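Local coordinates for protein putative (Helicobacter pylori, PDB 4O8S) that belongs to the nucleotidyltransferase superfamily and, as a member of the AbiEii family of type IV toxin-antitoxin systems, probably transfers nucleotidyl groups, at residues Y37-F42 with L150-F155; M25-E30 with M121-I126; K146-F151 with A194-I199; I129-L134 with L166-R171; E44-D49 with Q98-E103. All blocks are in the same frame, centred on the assembly; numbering follows the deposited sequence.

Contact 1. Residues Y37-F42 with L150-F155; sequences YGLNRF and LFDLHF
Arg41 crosses the gap between the 37-42 loop and helix 147-159, its CG held between the backbone N and the carbonyl carbon (chi1 67°). Arg41 CB lies 3.7 Å from Phe151 CE1, CG slides over the same ring, and CD reaches 3.5 Å from Phe151 CD1, a CH-pi contact over one face. The extended chain then hands Arg41 NE to Asp152 OD1 at 2.8 Å and NH2 to Asp152 OD2 at 2.9 Å. This side-on salt bridge uses the syn lone pair of each oxygen, the guanidinium and carboxylate planes lying 16° apart. The loop that follows helix 29-36 in the nucleotidyltransferase fold is thereby fastened to successive turns of a helix far along the chain. Leu39 wedges between Phe151 and Phe155: its CA sits over the Phe155 face, 3.9 Å from the ring centroid, while CD1 comes 3.8 Å from CE1 at the edge of Phe151. Outside the pair, Glu30 also binds Arg41 NH2, and Lys133 forms a salt bridge with Asp152 OD2.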
# COMPACT_ATOMS: atom_id res chain seq x y z
N TYR A 37 1.18 -5.81 -6.92
CA TYR A 37 -0.07 -5.74 -7.67
C TYR A 37 -0.11 -4.77 -8.84
O TYR A 37 -1.19 -4.50 -9.38
CB TYR A 37 -1.23 -5.48 -6.71
CG TYR A 37 -1.40 -6.55 -5.64
CD1 TYR A 37 -1.85 -7.83 -5.98
CD2 TYR A 37 -1.11 -6.28 -4.30
CE1 TYR A 37 -2.01 -8.81 -5.01
CE2 TYR A 37 -1.27 -7.25 -3.32
CZ TYR A 37 -1.72 -8.51 -3.67
OH TYR A 37 -1.90 -9.49 -2.72
N GLY A 38 1.04 -4.25 -9.24
CA GLY A 38 1.12 -3.44 -10.45
C GLY A 38 0.71 -1.98 -10.31
O GLY A 38 0.35 -1.33 -11.31
N LEU A 39 0.75 -1.44 -9.10
CA LEU A 39 0.41 -0.03 -8.91
C LEU A 39 1.25 0.85 -9.85
O LEU A 39 2.46 0.66 -9.96
CB LEU A 39 0.67 0.38 -7.45
CG LEU A 39 0.36 1.83 -7.06
CD1 LEU A 39 -1.13 2.10 -7.11
CD2 LEU A 39 0.90 2.12 -5.64
N ASN A 40 0.62 1.82 -10.50
CA ASN A 40 1.33 2.63 -11.49
C ASN A 40 1.79 4.00 -10.97
O ASN A 40 1.72 5.01 -11.69
CB ASN A 40 0.52 2.77 -12.79
CG ASN A 40 -0.81 3.44 -12.55
OD1 ASN A 40 -1.39 3.34 -11.46
ND2 ASN A 40 -1.31 4.14 -13.57
N ARG A 41 2.24 4.03 -9.72
CA ARG A 41 2.98 5.18 -9.20
C ARG A 41 4.03 4.54 -8.32
O ARG A 41 3.87 3.38 -7.91
CB ARG A 41 2.07 6.10 -8.37
CG ARG A 41 1.56 5.47 -7.06
CD ARG A 41 0.89 6.52 -6.17
NE ARG A 41 0.42 5.96 -4.90
CZ ARG A 41 1.20 5.78 -3.84
NH1 ARG A 41 2.49 6.11 -3.92
NH2 ARG A 41 0.72 5.27 -2.71
N PHE A 42 5.12 5.25 -8.07
CA PHE A 42 6.17 4.74 -7.20
C PHE A 42 5.74 4.77 -5.74
O PHE A 42 4.81 5.51 -5.38
CB PHE A 42 7.44 5.58 -7.38
CG PHE A 42 8.70 4.90 -6.91
CD1 PHE A 42 9.01 3.61 -7.34
CD2 PHE A 42 9.58 5.56 -6.06
CE1 PHE A 42 10.18 2.98 -6.91
CE2 PHE A 42 10.76 4.93 -5.63
CZ PHE A 42 11.05 3.64 -6.05
N LEU A 150 -6.47 8.42 -2.56
CA LEU A 150 -7.40 8.53 -3.68
C LEU A 150 -6.86 7.82 -4.91
O LEU A 150 -7.58 7.04 -5.55
CB LEU A 150 -7.66 10.00 -4.00
CG LEU A 150 -8.63 10.23 -5.17
CD1 LEU A 150 -9.96 9.52 -4.93
CD2 LEU A 150 -8.85 11.71 -5.38
N PHE A 151 -5.60 8.08 -5.24
CA PHE A 151 -4.96 7.43 -6.37
C PHE A 151 -5.07 5.91 -6.25
O PHE A 151 -5.45 5.20 -7.19
CB PHE A 151 -3.47 7.79 -6.39
CG PHE A 151 -2.73 7.26 -7.60
CD1 PHE A 151 -2.27 5.94 -7.64
CD2 PHE A 151 -2.49 8.09 -8.69
CE1 PHE A 151 -1.59 5.45 -8.76
CE2 PHE A 151 -1.81 7.61 -9.83
CZ PHE A 151 -1.36 6.29 -9.86
N ASP A 152 -4.70 5.42 -5.07
CA ASP A 152 -4.66 3.98 -4.86
C ASP A 152 -6.04 3.34 -4.88
O ASP A 152 -6.22 2.27 -5.48
CB ASP A 152 -3.94 3.64 -3.55
CG ASP A 152 -2.53 4.18 -3.53
OD1 ASP A 152 -1.98 4.46 -4.62
OD2 ASP A 152 -1.95 4.31 -2.43
N LEU A 153 -7.02 3.99 -4.24
CA LEU A 153 -8.38 3.46 -4.23
C LEU A 153 -8.98 3.45 -5.64
O LEU A 153 -9.72 2.53 -5.99
CB LEU A 153 -9.29 4.23 -3.27
CG LEU A 153 -9.14 3.81 -1.80
CD1 LEU A 153 -10.02 4.69 -0.91
CD2 LEU A 153 -9.50 2.34 -1.63
N HIS A 154 -8.66 4.47 -6.43
CA HIS A 154 -9.07 4.53 -7.82
C HIS A 154 -8.42 3.39 -8.61
O HIS A 154 -9.10 2.70 -9.36
CB HIS A 154 -8.69 5.90 -8.40
CG HIS A 154 -8.87 6.00 -9.88
ND1 HIS A 154 -7.89 5.61 -10.78
CD2 HIS A 154 -9.90 6.46 -10.63
CE1 HIS A 154 -8.32 5.82 -12.01
NE2 HIS A 154 -9.54 6.33 -11.95
N PHE A 155 -7.12 3.18 -8.40
CA PHE A 155 -6.40 2.08 -9.03
C PHE A 155 -7.04 0.75 -8.68
O PHE A 155 -7.19 -0.15 -9.55
CB PHE A 155 -4.95 2.07 -8.53
CG PHE A 155 -4.19 0.82 -8.90
CD1 PHE A 155 -3.60 0.69 -10.15
CD2 PHE A 155 -4.07 -0.23 -7.99
CE1 PHE A 155 -2.91 -0.45 -10.50
CE2 PHE A 155 -3.39 -1.40 -8.34
CZ PHE A 155 -2.80 -1.51 -9.59

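Contact 2. Residues M25-E30 with M121-I126; sequences MVLKGE and MRIAKI
A single beta bridge, Leu27 with Ile123, ties the short strand 26-27 of the nucleotidyltransferase core sheet to strand 121-124, one arm of a two-stranded antiparallel sheet. Strand 26-27 leads directly into the turn before helix 29-36, where Gly29 probably corresponds to the glycine of the superfamily's hG[GS] motif; with Lys28 before it and Glu30 at the [GS] position, the match is only partial. Leu27 spends both of its backbone polar groups across the bridge: its N donates to Arg122 O at 3.0 Å, and its O accepts Ala124 N at 2.8 Å, nearly along the C=O axis. The Leu27 and Ile123 side chains run alongside each other in one direction. Val26 turns elsewhere: CG1 packs 3.4 Å from the backbone N of Ala124, and CG2 rests 3.4 Å from Arg122 NH2. The Arg122 chain bends at chi3 (45°), which brings NE to Met25 O at 3.0 Å, approaching from above the carbonyl plane. A water also donates to Met25 O and to Arg122 O, closing a small polar ring at the strand's start. Arg122 NH2 further binds Pro24 O, and NH1 pairs with Glu112. Met25 O thus accepts two hydrogen bonds in a buried setting, and the arginine charge, balanced by Glu112, probably polarises this carbonyl and that of Pro24.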
# COMPACT_ATOMS: atom_id res chain seq x y z
N MSE A 25 6.64 -12.22 8.43
CA MSE A 25 6.42 -10.84 7.99
C MSE A 25 5.53 -10.76 6.74
O MSE A 25 5.78 -11.46 5.76
CB MSE A 25 7.76 -10.18 7.66
CG MSE A 25 8.67 -10.06 8.85
SE MSE A 25 8.34 -8.34 9.80
CE MSE A 25 9.47 -7.17 8.76
N VAL A 26 4.52 -9.89 6.76
CA VAL A 26 3.62 -9.70 5.62
C VAL A 26 3.65 -8.23 5.19
O VAL A 26 3.28 -7.34 5.99
CB VAL A 26 2.17 -10.04 6.00
CG1 VAL A 26 1.24 -9.94 4.75
CG2 VAL A 26 2.10 -11.42 6.67
N LEU A 27 4.10 -7.98 3.96
CA LEU A 27 4.10 -6.62 3.39
C LEU A 27 2.68 -6.17 3.12
O LEU A 27 1.87 -6.94 2.58
CB LEU A 27 4.89 -6.59 2.08
CG LEU A 27 5.22 -5.26 1.38
CD1 LEU A 27 6.28 -4.48 2.16
CD2 LEU A 27 5.69 -5.53 -0.07
N LYS A 28 2.36 -4.94 3.51
CA LYS A 28 1.03 -4.41 3.29
C LYS A 28 1.12 -3.01 2.70
O LYS A 28 2.19 -2.57 2.27
CB LYS A 28 0.24 -4.36 4.60
CG LYS A 28 0.93 -3.52 5.68
CD LYS A 28 0.09 -3.44 6.96
CE LYS A 28 0.84 -2.62 8.03
NZ LYS A 28 0.05 -2.51 9.28
N GLY A 29 -0.02 -2.34 2.65
CA GLY A 29 -0.11 -0.97 2.21
C GLY A 29 0.38 -0.67 0.82
O GLY A 29 0.28 -1.51 -0.11
N GLU A 30 0.94 0.52 0.67
CA GLU A 30 1.22 1.07 -0.64
C GLU A 30 2.28 0.32 -1.40
O GLU A 30 2.15 0.08 -2.61
CB GLU A 30 1.59 2.55 -0.50
CG GLU A 30 0.36 3.32 -0.04
CD GLU A 30 0.67 4.71 0.49
OE1 GLU A 30 1.79 5.22 0.25
OE2 GLU A 30 -0.25 5.29 1.12
N MSE A 121 7.39 -13.12 -2.53
CA MSE A 121 7.20 -12.15 -1.45
C MSE A 121 5.86 -12.35 -0.76
O MSE A 121 4.83 -12.46 -1.43
CB MSE A 121 7.25 -10.73 -2.01
CG MSE A 121 8.57 -10.40 -2.67
SE MSE A 121 8.52 -8.55 -3.44
CE MSE A 121 7.51 -8.94 -5.07
N ARG A 122 5.89 -12.39 0.58
CA ARG A 122 4.67 -12.49 1.38
C ARG A 122 3.98 -11.12 1.45
O ARG A 122 4.57 -10.13 1.93
CB ARG A 122 5.00 -12.98 2.79
CG ARG A 122 5.54 -14.42 2.84
CD ARG A 122 6.11 -14.77 4.23
NE ARG A 122 5.24 -14.35 5.34
CZ ARG A 122 4.19 -15.03 5.77
NH1 ARG A 122 3.85 -16.18 5.19
NH2 ARG A 122 3.46 -14.58 6.79
N ILE A 123 2.75 -11.05 0.96
CA ILE A 123 2.07 -9.77 0.78
C ILE A 123 0.62 -9.93 1.20
O ILE A 123 0.03 -11.01 1.05
CB ILE A 123 2.16 -9.33 -0.71
CG1 ILE A 123 3.62 -9.13 -1.13
CG2 ILE A 123 1.41 -8.04 -0.96
CD1 ILE A 123 3.77 -8.38 -2.48
N ALA A 124 0.04 -8.85 1.74
CA ALA A 124 -1.36 -8.87 2.19
C ALA A 124 -2.29 -9.05 0.99
O ALA A 124 -1.97 -8.60 -0.12
CB ALA A 124 -1.70 -7.56 2.89
N LYS A 125 -3.46 -9.64 1.22
CA LYS A 125 -4.46 -9.75 0.15
C LYS A 125 -5.07 -8.40 -0.18
O LYS A 125 -5.12 -7.50 0.68
CB LYS A 125 -5.57 -10.73 0.53
CG LYS A 125 -5.10 -12.17 0.73
CD LYS A 125 -6.25 -13.05 1.20
CE LYS A 125 -5.87 -14.53 1.14
NZ LYS A 125 -7.00 -15.42 1.59
N ILE A 126 -5.55 -8.28 -1.41
CA ILE A 126 -6.08 -7.02 -1.92
C ILE A 126 -7.20 -6.49 -1.03
O ILE A 126 -7.27 -5.27 -0.76
CB ILE A 126 -6.63 -7.18 -3.36
CG1 ILE A 126 -5.50 -7.37 -4.36
CG2 ILE A 126 -7.45 -5.95 -3.77
CD1 ILE A 126 -4.74 -6.10 -4.61
O HOH W 1 6.85 -9.96 3.55

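Contact 3. Residues K146-F151 with A194-I199; sequences KARDLF and ALLNQI
Over one face of the Arg148 guanidinium lies Leu195 CD1, 3.5 Å above the plane and nearer its margin than its centre, while Asp193 forms a salt bridge with NE. The Phe151 ring, one turn further along the same helix, is met obliquely by two aliphatic tips: Leu196 CD2 comes 3.8 Å from Phe151 CD2, and Ile199 CD1 lies 4.0 Å from Phe151 CE2. These contacts seat the linker between helix 179-192 and helix 202-231 on the first turns of helix 147-159, in the helical half. Arg148 holds its chain extended from CG to NE, with CG anti to the carbonyl carbon (chi1 -72°), so the flat end reaches out to Leu195. Leu196 is the wedge: its two methyls diverge, CD2 running against the phenyl and CD1 entering at the helix start. No hydrogen bond joins the two segments, although Ala147 N donates to Asp189 OD2 of helix 179-192. Leu196 CD1 ends 3.5 Å from Ala147 CB and 3.7 Å from the backbone N of Arg148.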
# COMPACT_ATOMS: atom_id res chain seq x y z
N LYS A 146 -4.39 12.44 2.42
CA LYS A 146 -3.24 12.23 1.54
C LYS A 146 -3.75 11.74 0.20
O LYS A 146 -4.48 10.74 0.12
CB LYS A 146 -2.26 11.23 2.16
CG LYS A 146 -1.48 11.77 3.37
CD LYS A 146 -0.60 12.97 2.99
CE LYS A 146 0.22 13.48 4.17
NZ LYS A 146 1.14 14.57 3.74
N ALA A 147 -3.36 12.45 -0.86
CA ALA A 147 -3.92 12.18 -2.18
C ALA A 147 -3.62 10.76 -2.67
O ALA A 147 -4.36 10.21 -3.50
CB ALA A 147 -3.41 13.20 -3.16
N ARG A 148 -2.55 10.16 -2.16
CA ARG A 148 -2.20 8.78 -2.49
C ARG A 148 -3.34 7.83 -2.19
O ARG A 148 -3.50 6.83 -2.89
CB ARG A 148 -0.97 8.34 -1.71
CG ARG A 148 0.30 8.98 -2.21
CD ARG A 148 1.44 8.87 -1.20
NE ARG A 148 2.52 9.79 -1.56
CZ ARG A 148 3.74 9.79 -1.02
NH1 ARG A 148 4.08 8.90 -0.08
NH2 ARG A 148 4.63 10.69 -1.43
N ASP A 149 -4.12 8.12 -1.15
CA ASP A 149 -5.24 7.26 -0.81
C ASP A 149 -6.26 7.25 -1.96
O ASP A 149 -6.85 6.21 -2.29
CB ASP A 149 -5.90 7.73 0.48
CG ASP A 149 -4.99 7.57 1.69
OD1 ASP A 149 -4.04 6.76 1.61
OD2 ASP A 149 -5.21 8.27 2.72
N LEU A 150 -6.47 8.42 -2.56
CA LEU A 150 -7.40 8.53 -3.68
C LEU A 150 -6.86 7.82 -4.91
O LEU A 150 -7.58 7.04 -5.55
CB LEU A 150 -7.66 10.00 -4.00
CG LEU A 150 -8.63 10.23 -5.17
CD1 LEU A 150 -9.96 9.52 -4.93
CD2 LEU A 150 -8.85 11.71 -5.38
N PHE A 151 -5.60 8.08 -5.24
CA PHE A 151 -4.96 7.43 -6.37
C PHE A 151 -5.07 5.91 -6.25
O PHE A 151 -5.45 5.20 -7.19
CB PHE A 151 -3.47 7.79 -6.39
CG PHE A 151 -2.73 7.26 -7.60
CD1 PHE A 151 -2.27 5.94 -7.64
CD2 PHE A 151 -2.49 8.09 -8.69
CE1 PHE A 151 -1.59 5.45 -8.76
CE2 PHE A 151 -1.81 7.61 -9.83
CZ PHE A 151 -1.36 6.29 -9.86
N ALA A 194 5.40 14.78 -5.05
CA ALA A 194 6.22 14.46 -6.22
C ALA A 194 5.99 13.06 -6.79
O ALA A 194 6.42 12.76 -7.91
CB ALA A 194 7.70 14.65 -5.90
N LEU A 195 5.32 12.20 -6.03
CA LEU A 195 4.97 10.87 -6.53
C LEU A 195 3.68 10.91 -7.37
O LEU A 195 3.34 9.94 -8.06
CB LEU A 195 4.86 9.86 -5.37
CG LEU A 195 6.14 9.64 -4.53
CD1 LEU A 195 6.03 8.40 -3.64
CD2 LEU A 195 7.37 9.53 -5.42
N LEU A 196 2.98 12.04 -7.33
CA LEU A 196 1.68 12.19 -7.98
C LEU A 196 1.58 13.35 -8.96
O LEU A 196 0.87 13.25 -9.97
CB LEU A 196 0.58 12.39 -6.93
CG LEU A 196 0.40 11.33 -5.83
CD1 LEU A 196 -0.62 11.82 -4.81
CD2 LEU A 196 -0.02 9.99 -6.44
N ASN A 197 2.28 14.44 -8.66
CA ASN A 197 2.03 15.71 -9.35
C ASN A 197 2.26 15.69 -10.86
O ASN A 197 1.69 16.52 -11.58
CB ASN A 197 2.75 16.90 -8.67
CG ASN A 197 4.25 16.69 -8.54
OD1 ASN A 197 4.87 15.95 -9.32
ND2 ASN A 197 4.86 17.37 -7.56
N GLN A 198 3.07 14.76 -11.35
CA GLN A 198 3.31 14.66 -12.79
C GLN A 198 2.45 13.60 -13.49
O GLN A 198 2.45 13.51 -14.72
CB GLN A 198 4.79 14.37 -13.07
CG GLN A 198 5.74 15.47 -12.60
CD GLN A 198 5.35 16.84 -13.12
OE1 GLN A 198 4.84 17.69 -12.38
NE2 GLN A 198 5.57 17.06 -14.42
N ILE A 199 1.70 12.80 -12.73
CA ILE A 199 0.95 11.70 -13.34
C ILE A 199 -0.56 11.68 -13.07
O ILE A 199 -1.32 10.98 -13.74
CB ILE A 199 1.53 10.33 -12.94
CG1 ILE A 199 1.49 10.15 -11.42
CG2 ILE A 199 2.95 10.18 -13.46
CD1 ILE A 199 1.82 8.73 -10.95

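Contact 4. Residues I129-L134 with L166-R171; sequences IIDNKL and LDLASR
Two helical segments, 129-134 and 166-171, run in broadly the same direction, their axes 34° apart and 10.5 Å from one another at closest approach. Between them Leu168 is the main apolar contact. Its CD2 lies 3.9 Å from Asp131 CA and also approaches Ile130 CG2, while Leu134 CD1 leans on the carbonyl oxygen of Leu168 at 3.7 Å. Toward the more accessible flank stands Arg171, whose chain bends at chi3 and brings its guanidinium back over helix 126-139. Leu134 CB then lies over one face of that group, 3.6 Å from Arg171 NH2, and the edge faces Asp131. There Arg171 NH1 donates to Asp131 OD1 at 2.6 Å and 174°, a short and almost straight bond in the guanidinium plane that uses the anti lone pair of the oxygen. The carboxylate is turned 86° from the guanidinium, so the pairing is single rather than side-on. Asp167 OD2 adds a longer salt bridge to the same Arg171 NH1 at 3.5 Å, and Asp139 binds Arg171 NE. One arginine thus serves three acidic groups from two helices. Its positive charge probably offsets the repulsion between Asp131 and Asp167 and would help keep all three aspartates ionised.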
# COMPACT_ATOMS: atom_id res chain seq x y z
N ILE A 129 -5.87 -4.68 1.88
CA ILE A 129 -5.34 -3.39 1.49
C ILE A 129 -6.46 -2.36 1.28
O ILE A 129 -6.35 -1.21 1.73
CB ILE A 129 -4.44 -3.50 0.25
CG1 ILE A 129 -3.27 -4.45 0.58
CG2 ILE A 129 -3.93 -2.11 -0.15
CD1 ILE A 129 -2.50 -4.97 -0.64
N ILE A 130 -7.54 -2.76 0.62
CA ILE A 130 -8.68 -1.88 0.39
C ILE A 130 -9.26 -1.42 1.73
O ILE A 130 -9.49 -0.22 1.94
CB ILE A 130 -9.82 -2.61 -0.38
CG1 ILE A 130 -9.35 -3.05 -1.78
CG2 ILE A 130 -11.02 -1.70 -0.55
CD1 ILE A 130 -10.39 -3.83 -2.55
N ASP A 131 -9.50 -2.38 2.62
CA ASP A 131 -10.09 -2.14 3.94
C ASP A 131 -9.25 -1.12 4.72
O ASP A 131 -9.77 -0.14 5.26
CB ASP A 131 -10.19 -3.48 4.68
CG ASP A 131 -10.97 -3.39 6.00
OD1 ASP A 131 -11.86 -2.53 6.15
OD2 ASP A 131 -10.68 -4.22 6.89
N ASN A 132 -7.94 -1.34 4.75
CA ASN A 132 -7.04 -0.41 5.42
C ASN A 132 -6.95 0.96 4.76
O ASN A 132 -6.74 1.97 5.44
CB ASN A 132 -5.65 -1.01 5.57
CG ASN A 132 -5.64 -2.22 6.49
OD1 ASN A 132 -6.60 -2.45 7.22
ND2 ASN A 132 -4.55 -2.99 6.46
N LYS A 133 -7.10 1.03 3.44
CA LYS A 133 -7.08 2.32 2.76
C LYS A 133 -8.33 3.13 3.13
O LYS A 133 -8.26 4.32 3.40
CB LYS A 133 -7.01 2.15 1.24
CG LYS A 133 -5.60 2.05 0.69
CD LYS A 133 -4.99 3.44 0.58
CE LYS A 133 -3.51 3.36 0.27
NZ LYS A 133 -2.93 4.73 0.04
N LEU A 134 -9.47 2.46 3.16
CA LEU A 134 -10.72 3.15 3.49
C LEU A 134 -10.72 3.64 4.94
O LEU A 134 -11.20 4.75 5.21
CB LEU A 134 -11.92 2.24 3.22
CG LEU A 134 -12.19 2.07 1.72
CD1 LEU A 134 -13.15 0.92 1.47
CD2 LEU A 134 -12.74 3.36 1.14
N LEU A 166 -19.78 -6.13 -0.75
CA LEU A 166 -20.80 -5.10 -0.49
C LEU A 166 -20.35 -4.06 0.51
O LEU A 166 -20.60 -2.87 0.32
CB LEU A 166 -22.11 -5.73 0.00
CG LEU A 166 -23.11 -6.13 -1.10
CD1 LEU A 166 -24.29 -6.91 -0.53
CD2 LEU A 166 -23.59 -4.89 -1.83
N ASP A 167 -19.69 -4.50 1.57
CA ASP A 167 -19.27 -3.59 2.61
C ASP A 167 -18.19 -2.63 2.11
O ASP A 167 -18.27 -1.42 2.33
CB ASP A 167 -18.77 -4.36 3.84
CG ASP A 167 -18.14 -3.45 4.89
OD1 ASP A 167 -18.90 -2.82 5.67
OD2 ASP A 167 -16.88 -3.35 4.93
N LEU A 168 -17.18 -3.17 1.43
CA LEU A 168 -16.10 -2.33 0.89
C LEU A 168 -16.64 -1.37 -0.17
O LEU A 168 -16.29 -0.19 -0.17
CB LEU A 168 -15.00 -3.21 0.29
CG LEU A 168 -14.23 -4.10 1.26
CD1 LEU A 168 -13.25 -4.98 0.50
CD2 LEU A 168 -13.50 -3.25 2.30
N ALA A 169 -17.49 -1.89 -1.06
CA ALA A 169 -18.09 -1.09 -2.13
C ALA A 169 -18.94 0.02 -1.54
O ALA A 169 -18.90 1.17 -2.01
CB ALA A 169 -18.91 -1.96 -3.06
N SER A 170 -19.73 -0.32 -0.52
CA SER A 170 -20.61 0.66 0.09
C SER A 170 -19.80 1.80 0.68
O SER A 170 -20.14 2.98 0.52
CB SER A 170 -21.50 0.02 1.15
OG SER A 170 -22.31 1.01 1.77
N ARG A 171 -18.71 1.46 1.36
CA ARG A 171 -17.84 2.47 1.96
C ARG A 171 -17.13 3.29 0.89
O ARG A 171 -16.95 4.50 1.04
CB ARG A 171 -16.81 1.80 2.89
CG ARG A 171 -17.45 1.03 4.07
CD ARG A 171 -16.47 0.01 4.67
NE ARG A 171 -15.32 0.65 5.30
CZ ARG A 171 -14.19 0.01 5.62
NH1 ARG A 171 -14.06 -1.29 5.36
NH2 ARG A 171 -13.18 0.66 6.19

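Contact 5. Residues E44-D49 with Q98-E103; sequences EDLDFD and QTLKLE
Leu46, Phe48, Leu100 and Leu102 build the close-packed side of this strand pair, against which Val17 and Ile16 of helix 4-19 rest. Leu46 CD1 meets Leu100 CD2 at 3.9 Å, and the Phe48 ring brings CE1 to Leu102 CD2 at 3.9 Å. The backbones run parallel, 12° apart, as neighbouring strands of the mixed core sheet. Leu46 N donates to Lys101 O at 2.9 Å, Glu103 N to Leu46 O at 2.8 Å, and Phe48 N to Glu103 O at 2.8 Å, each nearly along C=O. Asp45-Leu46-Asp47-Phe48 fits the [DE]h[DE]h pattern of nucleotidyltransferases, whose acidic pair binds metal in relatives, so Asp45 and Asp47 probably correspond to it. On the polar face Asp47 OD1 touches Glu103 CB at 3.4 Å, and Glu103 turns its carboxylate to Arg84. Looser is the other end: Asp45 OD2 stays 4.2 Å from Lys101 NZ, too far for a salt bridge. There one water donates to Glu44 O and Asp45 OD1 while accepting from Lys101 N at 2.8 Å.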
# COMPACT_ATOMS: atom_id res chain seq x y z
N GLU A 44 7.73 4.34 -1.65
CA GLU A 44 9.08 4.34 -1.08
C GLU A 44 9.23 3.74 0.32
O GLU A 44 10.36 3.50 0.75
CB GLU A 44 9.67 5.77 -1.06
CG GLU A 44 9.26 6.66 -2.21
CD GLU A 44 9.56 8.14 -1.93
OE1 GLU A 44 8.90 8.73 -1.04
OE2 GLU A 44 10.45 8.71 -2.60
N ASP A 45 8.14 3.56 1.06
CA ASP A 45 8.24 3.03 2.43
C ASP A 45 7.89 1.53 2.48
O ASP A 45 7.13 1.05 1.65
CB ASP A 45 7.29 3.80 3.36
CG ASP A 45 7.60 5.30 3.41
OD1 ASP A 45 8.79 5.67 3.21
OD2 ASP A 45 6.66 6.10 3.66
N LEU A 46 8.44 0.80 3.45
CA LEU A 46 8.04 -0.59 3.63
C LEU A 46 7.22 -0.73 4.91
O LEU A 46 7.65 -0.26 5.99
CB LEU A 46 9.25 -1.52 3.67
CG LEU A 46 10.07 -1.75 2.39
CD1 LEU A 46 11.26 -2.63 2.72
CD2 LEU A 46 9.22 -2.42 1.32
N ASP A 47 6.05 -1.35 4.80
CA ASP A 47 5.17 -1.52 5.95
C ASP A 47 4.75 -2.99 6.05
O ASP A 47 4.28 -3.59 5.07
CB ASP A 47 3.93 -0.62 5.80
CG ASP A 47 3.30 -0.26 7.14
OD1 ASP A 47 3.91 -0.52 8.21
OD2 ASP A 47 2.19 0.31 7.13
N PHE A 48 4.92 -3.57 7.24
CA PHE A 48 4.62 -4.99 7.45
C PHE A 48 3.69 -5.23 8.62
O PHE A 48 3.58 -4.38 9.53
CB PHE A 48 5.90 -5.76 7.76
CG PHE A 48 6.93 -5.74 6.67
CD1 PHE A 48 7.88 -4.73 6.62
CD2 PHE A 48 6.98 -6.76 5.73
CE1 PHE A 48 8.87 -4.72 5.62
CE2 PHE A 48 7.96 -6.77 4.73
CZ PHE A 48 8.90 -5.74 4.67
N ASP A 49 3.01 -6.37 8.59
CA ASP A 49 2.39 -6.94 9.79
C ASP A 49 3.21 -8.17 10.11
O ASP A 49 3.76 -8.80 9.21
CB ASP A 49 0.95 -7.40 9.54
CG ASP A 49 -0.03 -6.26 9.49
OD1 ASP A 49 0.20 -5.22 10.15
OD2 ASP A 49 -1.05 -6.42 8.77
N GLN A 98 20.64 8.01 1.39
CA GLN A 98 19.20 7.92 1.20
C GLN A 98 18.62 7.21 2.41
O GLN A 98 19.34 6.54 3.16
CB GLN A 98 18.87 7.11 -0.05
CG GLN A 98 19.52 7.62 -1.34
CD GLN A 98 19.27 9.10 -1.57
OE1 GLN A 98 20.20 9.89 -1.69
NE2 GLN A 98 17.99 9.48 -1.63
N THR A 99 17.31 7.35 2.59
CA THR A 99 16.63 6.70 3.70
C THR A 99 15.50 5.79 3.20
O THR A 99 14.67 6.21 2.39
CB THR A 99 16.06 7.74 4.69
OG1 THR A 99 17.13 8.52 5.24
CG2 THR A 99 15.29 7.04 5.82
N LEU A 100 15.50 4.54 3.69
CA LEU A 100 14.35 3.65 3.54
C LEU A 100 13.67 3.49 4.89
O LEU A 100 14.28 3.00 5.86
CB LEU A 100 14.78 2.27 3.03
CG LEU A 100 13.69 1.20 3.04
CD1 LEU A 100 12.51 1.65 2.20
CD2 LEU A 100 14.22 -0.13 2.51
N LYS A 101 12.41 3.92 4.98
CA LYS A 101 11.64 3.74 6.20
C LYS A 101 11.00 2.35 6.23
O LYS A 101 10.35 1.93 5.26
CB LYS A 101 10.56 4.82 6.36
CG LYS A 101 9.65 4.57 7.58
CD LYS A 101 8.90 5.82 8.05
CE LYS A 101 7.83 6.30 7.07
NZ LYS A 101 7.03 7.42 7.66
N LEU A 102 11.19 1.63 7.33
CA LEU A 102 10.63 0.29 7.47
C LEU A 102 9.84 0.23 8.76
O LEU A 102 10.39 0.46 9.84
CB LEU A 102 11.75 -0.76 7.47
CG LEU A 102 11.41 -2.23 7.23
CD1 LEU A 102 12.68 -2.97 6.85
CD2 LEU A 102 10.79 -2.88 8.46
N GLU A 103 8.55 -0.06 8.65
CA GLU A 103 7.69 -0.13 9.82
C GLU A 103 7.02 -1.49 9.96
O GLU A 103 6.63 -2.13 8.97
CB GLU A 103 6.61 0.94 9.75
CG GLU A 103 7.13 2.35 9.97
CD GLU A 103 6.06 3.24 10.59
OE1 GLU A 103 5.23 2.70 11.37
OE2 GLU A 103 6.05 4.45 10.29
O HOH W 2 11.25 5.27 2.76

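In the fold
Contacts 2 and 5 meet in the core sheet, where strands 26-27 and 46-50 are antiparallel neighbours; their centres lie about 13 Å apart. Contacts 1 and 3 share helix 147-159, with centres about 9 Å apart, while contact 4 joins the helices that precede and follow it. Along the chain, contacts 1 and 2 interlace and contact 5 falls within the span of each; contact 3 opens after contacts 2 and 5 have closed. Charge stitches sheet to helices: Lys133 of contact 4 pairs with Glu30, Asp149 and Asp152, from contacts 2, 3 and 1. Contacts 4 and 5, centres about 24 Å apart on opposite sides of the chain's centre, mark the helical region and the probable catalytic sheet.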